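Local atomic coordinates of fervidolysin (Fervidobacterium pennivorans, PDB entry 1R6V), a protein that breaks down keratin into peptides as a subtilisin-like serine protease, allowing its bacterium to grow on native feathers. Residues Tyr91-Pro103 and Phe232-Asp246. The protein carries 1 engineered substitution. Numbering follows the deposited sequence.
Sequences YVEPSYKRELIKP and FDDPALVGGNGYVGD
R98, in what is assigned as the propeptide, grips D246, the first residue of helix 246-258 of the catalytic domain, side-on with two nitrogens. R98 NE reaches D246 OD1 (3.0 Å) almost straight and in the guanidinium plane, on the syn lone pair, while R98 NH2 meets D246 OD2 from above the carboxylate plane. From the opposite face of that plane Y96 N donates to D246 OD2 (2.9 Å), and Y243 OH takes the anti lone pair of D246 OD1 (2.6 Å). Each carboxylate oxygen therefore has two protein donors; a water between P94 O and D246 OD2 may donate to either. R98 CB sits over the centre of the Y243 ring, 3.6 Å from the centroid, in a CH-pi contact, and CG lies over the CE2-CZ rim. The bend at chi2 (-74°) then turns the rest of the chain toward D246, the guanidinium nearly perpendicular to the ring; NH1 goes on to G272 O. S95 turns OG away from its own N (chi1 166°) and accepts from D246 N (2.7 Å), which follows the N-cap G245 and has no acceptor within the helix. Farther along, N241 ND2 lies in the carbonyl plane of R98 O and donates to it at 3.1 Å, while N241 OD1 closes an Asx turn onto Y243 N, so both ends of the amide fix its rotation. Beyond it L100 lays CB over the centre of the F232 ring, 4.0 Å from the centroid, and packs CD1 against F232 CD1. The L100 side chain also lies about 4 Å from those of D162 and the engineered A200, two positions assigned to the charge-relay system. The contact is consistent with a propeptide still joined to and docked on its protease; the four protein donors would probably stabilise the D246 carboxylate as an anion.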
ATOM      1  N   TYR A  91     -13.776   1.754   3.666  1.00 12.43           N
ATOM      2  CA  TYR A  91     -12.799   2.586   4.357  1.00 12.50           C
ATOM      3  C   TYR A  91     -12.829   4.005   3.838  1.00 13.45           C
ATOM      4  O   TYR A  91     -13.414   4.284   2.787  1.00 13.05           O
ATOM      5  CB  TYR A  91     -11.376   2.030   4.174  1.00 13.09           C
ATOM      6  CG  TYR A  91     -10.916   2.013   2.729  1.00 11.46           C
ATOM      7  CD1 TYR A  91     -10.491   3.187   2.089  1.00 12.50           C
ATOM      8  CD2 TYR A  91     -10.981   0.843   1.976  1.00 13.51           C
ATOM      9  CE1 TYR A  91     -10.154   3.187   0.729  1.00 12.25           C
ATOM     10  CE2 TYR A  91     -10.646   0.831   0.609  1.00 11.54           C
ATOM     11  CZ  TYR A  91     -10.236   2.003  -0.003  1.00 12.36           C
ATOM     12  OH  TYR A  91      -9.904   1.994  -1.342  1.00 13.42           O
ATOM     13  N   VAL A  92     -12.207   4.899   4.600  1.00 12.68           N
ATOM     14  CA  VAL A  92     -12.086   6.303   4.226  1.00 10.81           C
ATOM     15  C   VAL A  92     -10.650   6.639   4.559  1.00 10.89           C
ATOM     16  O   VAL A  92     -10.249   6.479   5.702  1.00 12.83           O
ATOM     17  CB  VAL A  92     -12.994   7.219   5.064  1.00 11.80           C
ATOM     18  CG1 VAL A  92     -12.815   8.671   4.590  1.00 13.17           C
ATOM     19  CG2 VAL A  92     -14.449   6.796   4.905  1.00 14.13           C
ATOM     20  N   GLU A  93      -9.872   7.099   3.585  1.00 10.44           N
ATOM     21  CA  GLU A  93      -8.471   7.417   3.864  1.00 11.50           C
ATOM     22  C   GLU A  93      -8.018   8.612   3.031  1.00 10.97           C
ATOM     23  O   GLU A  93      -8.679   8.982   2.074  1.00 12.33           O
ATOM     24  CB  GLU A  93      -7.610   6.201   3.492  1.00 10.84           C
ATOM     25  CG  GLU A  93      -7.660   5.886   2.001  1.00 12.86           C
ATOM     26  CD  GLU A  93      -6.904   4.619   1.619  1.00 13.59           C
ATOM     27  OE1 GLU A  93      -6.913   4.282   0.423  1.00 12.85           O
ATOM     28  OE2 GLU A  93      -6.308   3.965   2.507  1.00 11.68           O
ATOM     29  N   PRO A  94      -6.886   9.239   3.391  1.00 12.69           N
ATOM     30  CA  PRO A  94      -6.429  10.371   2.580  1.00 12.35           C
ATOM     31  C   PRO A  94      -5.561   9.800   1.442  1.00 14.11           C
ATOM     32  O   PRO A  94      -5.335   8.585   1.372  1.00 13.59           O
ATOM     33  CB  PRO A  94      -5.568  11.166   3.561  1.00 15.21           C
ATOM     34  CG  PRO A  94      -4.924  10.073   4.357  1.00 14.25           C
ATOM     35  CD  PRO A  94      -6.086   9.116   4.628  1.00 14.06           C
ATOM     36  N   SER A  95      -5.105  10.666   0.544  1.00 12.56           N
ATOM     37  CA  SER A  95      -4.172  10.247  -0.493  1.00 13.19           C
ATOM     38  C   SER A  95      -2.867  10.572   0.221  1.00 14.63           C
ATOM     39  O   SER A  95      -2.694  11.690   0.735  1.00 17.35           O
ATOM     40  CB  SER A  95      -4.293  11.111  -1.748  1.00 14.93           C
ATOM     41  OG  SER A  95      -3.185  10.911  -2.609  1.00 14.40           O
ATOM     42  N   TYR A  96      -1.954   9.621   0.287  1.00 13.54           N
ATOM     43  CA  TYR A  96      -0.703   9.861   0.984  1.00 14.46           C
ATOM     44  C   TYR A  96       0.389  10.489   0.124  1.00 15.89           C
ATOM     45  O   TYR A  96       0.334  10.451  -1.101  1.00 16.00           O
ATOM     46  CB  TYR A  96      -0.204   8.559   1.596  1.00 14.37           C
ATOM     47  CG  TYR A  96      -1.112   8.055   2.697  1.00 13.60           C
ATOM     48  CD1 TYR A  96      -2.108   7.117   2.428  1.00 12.51           C
ATOM     49  CD2 TYR A  96      -0.989   8.532   4.003  1.00 15.21           C
ATOM     50  CE1 TYR A  96      -2.962   6.660   3.438  1.00 14.65           C
ATOM     51  CE2 TYR A  96      -1.844   8.074   5.026  1.00 16.15           C
ATOM     52  CZ  TYR A  96      -2.823   7.141   4.726  1.00 14.66           C
ATOM     53  OH  TYR A  96      -3.680   6.682   5.699  1.00 16.11           O
ATOM     54  N   LYS A  97       1.384  11.077   0.784  1.00 16.32           N
ATOM     55  CA  LYS A  97       2.488  11.696   0.070  1.00 17.21           C
ATOM     56  C   LYS A  97       3.378  10.616  -0.548  1.00 15.55           C
ATOM     57  O   LYS A  97       3.662   9.599   0.092  1.00 15.75           O
ATOM     58  CB  LYS A  97       3.334  12.545   1.033  1.00 20.69           C
ATOM     59  CG  LYS A  97       2.606  13.726   1.665  1.00 26.81           C
ATOM     60  CD  LYS A  97       2.297  14.822   0.653  1.00 30.15           C
ATOM     61  CE  LYS A  97       1.665  16.027   1.321  1.00 33.15           C
ATOM     62  NZ  LYS A  97       2.503  16.529   2.443  1.00 36.64           N
ATOM     63  N   ARG A  98       3.794  10.827  -1.794  1.00 14.64           N
ATOM     64  CA  ARG A  98       4.705   9.880  -2.470  1.00 15.34           C
ATOM     65  C   ARG A  98       5.759  10.681  -3.205  1.00 16.42           C
ATOM     66  O   ARG A  98       5.521  11.816  -3.601  1.00 15.06           O
ATOM     67  CB  ARG A  98       3.991   9.033  -3.525  1.00 12.19           C
ATOM     68  CG  ARG A  98       2.729   8.359  -3.070  1.00 13.37           C
ATOM     69  CD  ARG A  98       2.948   7.166  -2.162  1.00 13.41           C
ATOM     70  NE  ARG A  98       1.655   6.661  -1.727  1.00 10.28           N
ATOM     71  CZ  ARG A  98       1.465   5.831  -0.709  1.00 13.46           C
ATOM     72  NH1 ARG A  98       2.502   5.377  -0.006  1.00 12.18           N
ATOM     73  NH2 ARG A  98       0.224   5.496  -0.354  1.00  9.95           N
ATOM     74  N   GLU A  99       6.914  10.075  -3.417  1.00 16.51           N
ATOM     75  CA  GLU A  99       7.967  10.751  -4.137  1.00 16.40           C
ATOM     76  C   GLU A  99       8.567   9.781  -5.122  1.00 15.12           C
ATOM     77  O   GLU A  99       8.565   8.573  -4.905  1.00 12.32           O
ATOM     78  CB  GLU A  99       9.059  11.230  -3.177  1.00 19.47           C
ATOM     79  CG  GLU A  99       8.529  12.128  -2.080  1.00 26.93           C
ATOM     80  CD  GLU A  99       9.609  12.637  -1.143  1.00 32.04           C
ATOM     81  OE1 GLU A  99      10.290  11.805  -0.504  1.00 34.29           O
ATOM     82  OE2 GLU A  99       9.766  13.876  -1.043  1.00 36.71           O
ATOM     83  N   LEU A 100       9.084  10.331  -6.207  1.00 13.90           N
ATOM     84  CA  LEU A 100       9.736   9.525  -7.216  1.00 16.88           C
ATOM     85  C   LEU A 100      11.093   9.142  -6.631  1.00 17.25           C
ATOM     86  O   LEU A 100      11.734   9.953  -5.960  1.00 17.41           O
ATOM     87  CB  LEU A 100       9.935  10.370  -8.473  1.00 18.08           C
ATOM     88  CG  LEU A 100      10.305   9.689  -9.785  1.00 22.56           C
ATOM     89  CD1 LEU A 100       9.111   8.938 -10.315  1.00 20.93           C
ATOM     90  CD2 LEU A 100      10.749  10.756 -10.793  1.00 24.15           C
ATOM     91  N   ILE A 101      11.522   7.905  -6.848  1.00 16.27           N
ATOM     92  CA  ILE A 101      12.835   7.471  -6.377  1.00 20.17           C
ATOM     93  C   ILE A 101      13.762   7.947  -7.498  1.00 22.83           C
ATOM     94  O   ILE A 101      14.144   7.185  -8.382  1.00 25.01           O
ATOM     95  CB  ILE A 101      12.870   5.939  -6.224  1.00 19.33           C
ATOM     96  CG1 ILE A 101      11.825   5.516  -5.188  1.00 21.23           C
ATOM     97  CG2 ILE A 101      14.259   5.475  -5.780  1.00 22.25           C
ATOM     98  CD1 ILE A 101      11.600   3.999  -5.106  1.00 22.35           C
ATOM     99  N   LYS A 102      14.112   9.231  -7.432  1.00 23.50           N
ATOM    100  CA  LYS A 102      14.910   9.919  -8.443  1.00 24.41           C
ATOM    101  C   LYS A 102      16.318   9.446  -8.786  1.00 22.34           C
ATOM    102  O   LYS A 102      17.182   9.331  -7.918  1.00 22.21           O
ATOM    103  CB  LYS A 102      14.980  11.415  -8.097  1.00 25.42           C
ATOM    104  CG  LYS A 102      13.653  12.171  -8.217  1.00 31.73           C
ATOM    105  CD  LYS A 102      13.363  12.648  -9.645  1.00 35.67           C
ATOM    106  CE  LYS A 102      14.305  13.766 -10.085  1.00 38.18           C
ATOM    107  NZ  LYS A 102      14.132  14.098 -11.532  1.00 40.58           N
ATOM    108  N   PRO A 103      16.572   9.191 -10.079  1.00 22.04           N
ATOM    109  CA  PRO A 103      17.909   8.746 -10.484  1.00 21.56           C
ATOM    110  C   PRO A 103      18.850   9.943 -10.495  1.00 22.24           C
ATOM    111  O   PRO A 103      18.398  11.079 -10.628  1.00 22.37           O
ATOM    112  CB  PRO A 103      17.680   8.203 -11.891  1.00 22.97           C
ATOM    113  CG  PRO A 103      16.564   9.045 -12.411  1.00 22.46           C
ATOM    114  CD  PRO A 103      15.634   9.156 -11.218  1.00 21.40           C
ATOM    115  N   PHE A 232       3.595  11.442 -12.171  1.00 13.15           N
ATOM    116  CA  PHE A 232       4.368  12.578 -11.693  1.00 13.52           C
ATOM    117  C   PHE A 232       4.239  13.520 -12.869  1.00 13.50           C
ATOM    118  O   PHE A 232       4.878  13.367 -13.902  1.00 13.52           O
ATOM    119  CB  PHE A 232       5.822  12.231 -11.371  1.00 14.73           C
ATOM    120  CG  PHE A 232       5.959  11.599 -10.031  1.00 14.49           C
ATOM    121  CD1 PHE A 232       5.854  10.216  -9.893  1.00 15.24           C
ATOM    122  CD2 PHE A 232       6.059  12.386  -8.885  1.00 14.84           C
ATOM    123  CE1 PHE A 232       5.835   9.627  -8.632  1.00 13.16           C
ATOM    124  CE2 PHE A 232       6.038  11.804  -7.614  1.00 16.01           C
ATOM    125  CZ  PHE A 232       5.925  10.418  -7.488  1.00 16.18           C
ATOM    126  N   ASP A 233       3.329  14.468 -12.691  1.00 14.42           N
ATOM    127  CA  ASP A 233       2.978  15.448 -13.702  1.00 15.88           C
ATOM    128  C   ASP A 233       3.708  16.770 -13.435  1.00 18.06           C
ATOM    129  O   ASP A 233       4.646  16.818 -12.631  1.00 16.97           O
ATOM    130  CB  ASP A 233       1.449  15.613 -13.648  1.00 15.86           C
ATOM    131  CG  ASP A 233       0.838  15.982 -14.989  1.00 18.11           C
ATOM    132  OD1 ASP A 233       1.236  17.021 -15.551  1.00 17.67           O
ATOM    133  OD2 ASP A 233      -0.049  15.246 -15.479  1.00 17.87           O
ATOM    134  N   ASP A 234       3.288  17.834 -14.118  1.00 20.51           N
ATOM    135  CA  ASP A 234       3.907  19.149 -13.941  1.00 22.52           C
ATOM    136  C   ASP A 234       3.427  19.753 -12.620  1.00 23.00           C
ATOM    137  O   ASP A 234       2.240  20.051 -12.469  1.00 23.32           O
ATOM    138  CB  ASP A 234       3.501  20.077 -15.091  1.00 23.90           C
ATOM    139  CG  ASP A 234       4.257  21.397 -15.069  1.00 25.52           C
ATOM    140  OD1 ASP A 234       4.731  21.814 -13.992  1.00 26.35           O
ATOM    141  OD2 ASP A 234       4.363  22.019 -16.141  1.00 29.39           O
ATOM    142  N   PRO A 235       4.333  19.943 -11.646  1.00 24.36           N
ATOM    143  CA  PRO A 235       3.911  20.517 -10.362  1.00 26.22           C
ATOM    144  C   PRO A 235       3.231  21.878 -10.472  1.00 27.37           C
ATOM    145  O   PRO A 235       2.543  22.305  -9.551  1.00 28.04           O
ATOM    146  CB  PRO A 235       5.210  20.579  -9.560  1.00 27.03           C
ATOM    147  CG  PRO A 235       6.259  20.671 -10.606  1.00 29.34           C
ATOM    148  CD  PRO A 235       5.784  19.700 -11.656  1.00 26.41           C
ATOM    149  N   ALA A 236       3.416  22.550 -11.603  1.00 27.89           N
ATOM    150  CA  ALA A 236       2.803  23.853 -11.805  1.00 29.87           C
ATOM    151  C   ALA A 236       1.323  23.656 -12.108  1.00 30.43           C
ATOM    152  O   ALA A 236       0.511  24.558 -11.894  1.00 31.53           O
ATOM    153  CB  ALA A 236       3.492  24.586 -12.960  1.00 29.99           C
ATOM    154  N   LEU A 237       0.976  22.468 -12.598  1.00 30.30           N
ATOM    155  CA  LEU A 237      -0.406  22.147 -12.925  1.00 30.68           C
ATOM    156  C   LEU A 237      -1.124  21.349 -11.851  1.00 30.35           C
ATOM    157  O   LEU A 237      -2.321  21.530 -11.658  1.00 31.03           O
ATOM    158  CB  LEU A 237      -0.482  21.374 -14.242  1.00 31.18           C
ATOM    159  CG  LEU A 237      -0.124  22.175 -15.487  1.00 33.22           C
ATOM    160  CD1 LEU A 237      -0.088  21.261 -16.700  1.00 32.87           C
ATOM    161  CD2 LEU A 237      -1.152  23.290 -15.663  1.00 34.48           C
ATOM    162  N   VAL A 238      -0.406  20.466 -11.156  1.00 28.65           N
ATOM    163  CA  VAL A 238      -1.029  19.652 -10.116  1.00 27.60           C
ATOM    164  C   VAL A 238      -0.552  19.960  -8.705  1.00 28.20           C
ATOM    165  O   VAL A 238      -1.010  19.343  -7.744  1.00 29.05           O
ATOM    166  CB  VAL A 238      -0.816  18.149 -10.377  1.00 26.33           C
ATOM    167  CG1 VAL A 238      -1.390  17.776 -11.743  1.00 25.30           C
ATOM    168  CG2 VAL A 238       0.665  17.817 -10.304  1.00 25.06           C
ATOM    169  N   GLY A 239       0.371  20.908  -8.583  1.00 28.47           N
ATOM    170  CA  GLY A 239       0.877  21.288  -7.273  1.00 27.32           C
ATOM    171  C   GLY A 239       1.853  20.319  -6.636  1.00 27.00           C
ATOM    172  O   GLY A 239       2.247  19.311  -7.237  1.00 26.22           O
ATOM    173  N   GLY A 240       2.242  20.627  -5.402  1.00 25.74           N
ATOM    174  CA  GLY A 240       3.177  19.783  -4.676  1.00 24.94           C
ATOM    175  C   GLY A 240       4.413  19.443  -5.485  1.00 23.78           C
ATOM    176  O   GLY A 240       5.023  20.318  -6.089  1.00 23.81           O
ATOM    177  N   ASN A 241       4.782  18.164  -5.504  1.00 22.27           N
ATOM    178  CA  ASN A 241       5.955  17.724  -6.248  1.00 21.22           C
ATOM    179  C   ASN A 241       5.537  17.080  -7.560  1.00 20.74           C
ATOM    180  O   ASN A 241       6.324  16.383  -8.206  1.00 21.89           O
ATOM    181  CB  ASN A 241       6.774  16.733  -5.414  1.00 21.11           C
ATOM    182  CG  ASN A 241       5.993  15.485  -5.058  1.00 20.19           C
ATOM    183  OD1 ASN A 241       4.819  15.354  -5.410  1.00 17.84           O
ATOM    184  ND2 ASN A 241       6.639  14.564  -4.349  1.00 21.51           N
ATOM    185  N   GLY A 242       4.292  17.318  -7.954  1.00 17.61           N
ATOM    186  CA  GLY A 242       3.808  16.754  -9.198  1.00 17.82           C
ATOM    187  C   GLY A 242       3.097  15.421  -9.043  1.00 16.95           C
ATOM    188  O   GLY A 242       2.468  14.947  -9.995  1.00 16.71           O
ATOM    189  N   TYR A 243       3.183  14.814  -7.861  1.00 14.83           N
ATOM    190  CA  TYR A 243       2.514  13.524  -7.651  1.00 15.17           C
ATOM    191  C   TYR A 243       1.019  13.762  -7.847  1.00 16.30           C
ATOM    192  O   TYR A 243       0.459  14.681  -7.246  1.00 17.38           O
ATOM    193  CB  TYR A 243       2.765  12.986  -6.242  1.00 16.67           C
ATOM    194  CG  TYR A 243       2.111  11.644  -6.010  1.00 14.88           C
ATOM    195  CD1 TYR A 243       2.353  10.582  -6.883  1.00 14.31           C
ATOM    196  CD2 TYR A 243       1.257  11.432  -4.932  1.00 13.87           C
ATOM    197  CE1 TYR A 243       1.758   9.336  -6.694  1.00 12.50           C
ATOM    198  CE2 TYR A 243       0.655  10.190  -4.729  1.00 11.56           C
ATOM    199  CZ  TYR A 243       0.913   9.146  -5.622  1.00 12.18           C
ATOM    200  OH  TYR A 243       0.301   7.922  -5.426  1.00 11.92           O
ATOM    201  N   VAL A 244       0.369  12.928  -8.660  1.00 15.84           N
ATOM    202  CA  VAL A 244      -1.049  13.105  -8.953  1.00 14.71           C
ATOM    203  C   VAL A 244      -2.003  12.627  -7.867  1.00 16.33           C
ATOM    204  O   VAL A 244      -3.194  12.915  -7.933  1.00 17.37           O
ATOM    205  CB  VAL A 244      -1.436  12.434 -10.305  1.00 13.00           C
ATOM    206  CG1 VAL A 244      -0.612  13.043 -11.427  1.00 15.45           C
ATOM    207  CG2 VAL A 244      -1.209  10.920 -10.246  1.00 12.98           C
ATOM    208  N   GLY A 245      -1.489  11.911  -6.872  1.00 13.92           N
ATOM    209  CA  GLY A 245      -2.349  11.424  -5.803  1.00 14.61           C
ATOM    210  C   GLY A 245      -2.609   9.927  -5.914  1.00 14.57           C
ATOM    211  O   GLY A 245      -2.624   9.373  -7.019  1.00 14.92           O
ATOM    212  N   ASP A 246      -2.828   9.276  -4.778  1.00 13.40           N
ATOM    213  CA  ASP A 246      -3.068   7.833  -4.772  1.00 12.40           C
ATOM    214  C   ASP A 246      -4.314   7.465  -5.581  1.00 12.32           C
ATOM    215  O   ASP A 246      -4.373   6.391  -6.203  1.00 12.18           O
ATOM    216  CB  ASP A 246      -3.219   7.316  -3.344  1.00 12.41           C
ATOM    217  CG  ASP A 246      -1.912   7.327  -2.558  1.00 12.85           C
ATOM    218  OD1 ASP A 246      -0.824   7.405  -3.161  1.00 12.29           O
ATOM    219  OD2 ASP A 246      -1.989   7.235  -1.316  1.00 15.03           O
TER
HETATM  220  O   HOH W   1      -4.338   6.390  -0.243  1.00 12.62           O
HETATM  221  O   HOH W   2       3.415  13.757  -2.759  1.00 20.69           O
HETATM  222  O   HOH W   3       9.438  15.034  -4.160  1.00 40.27           O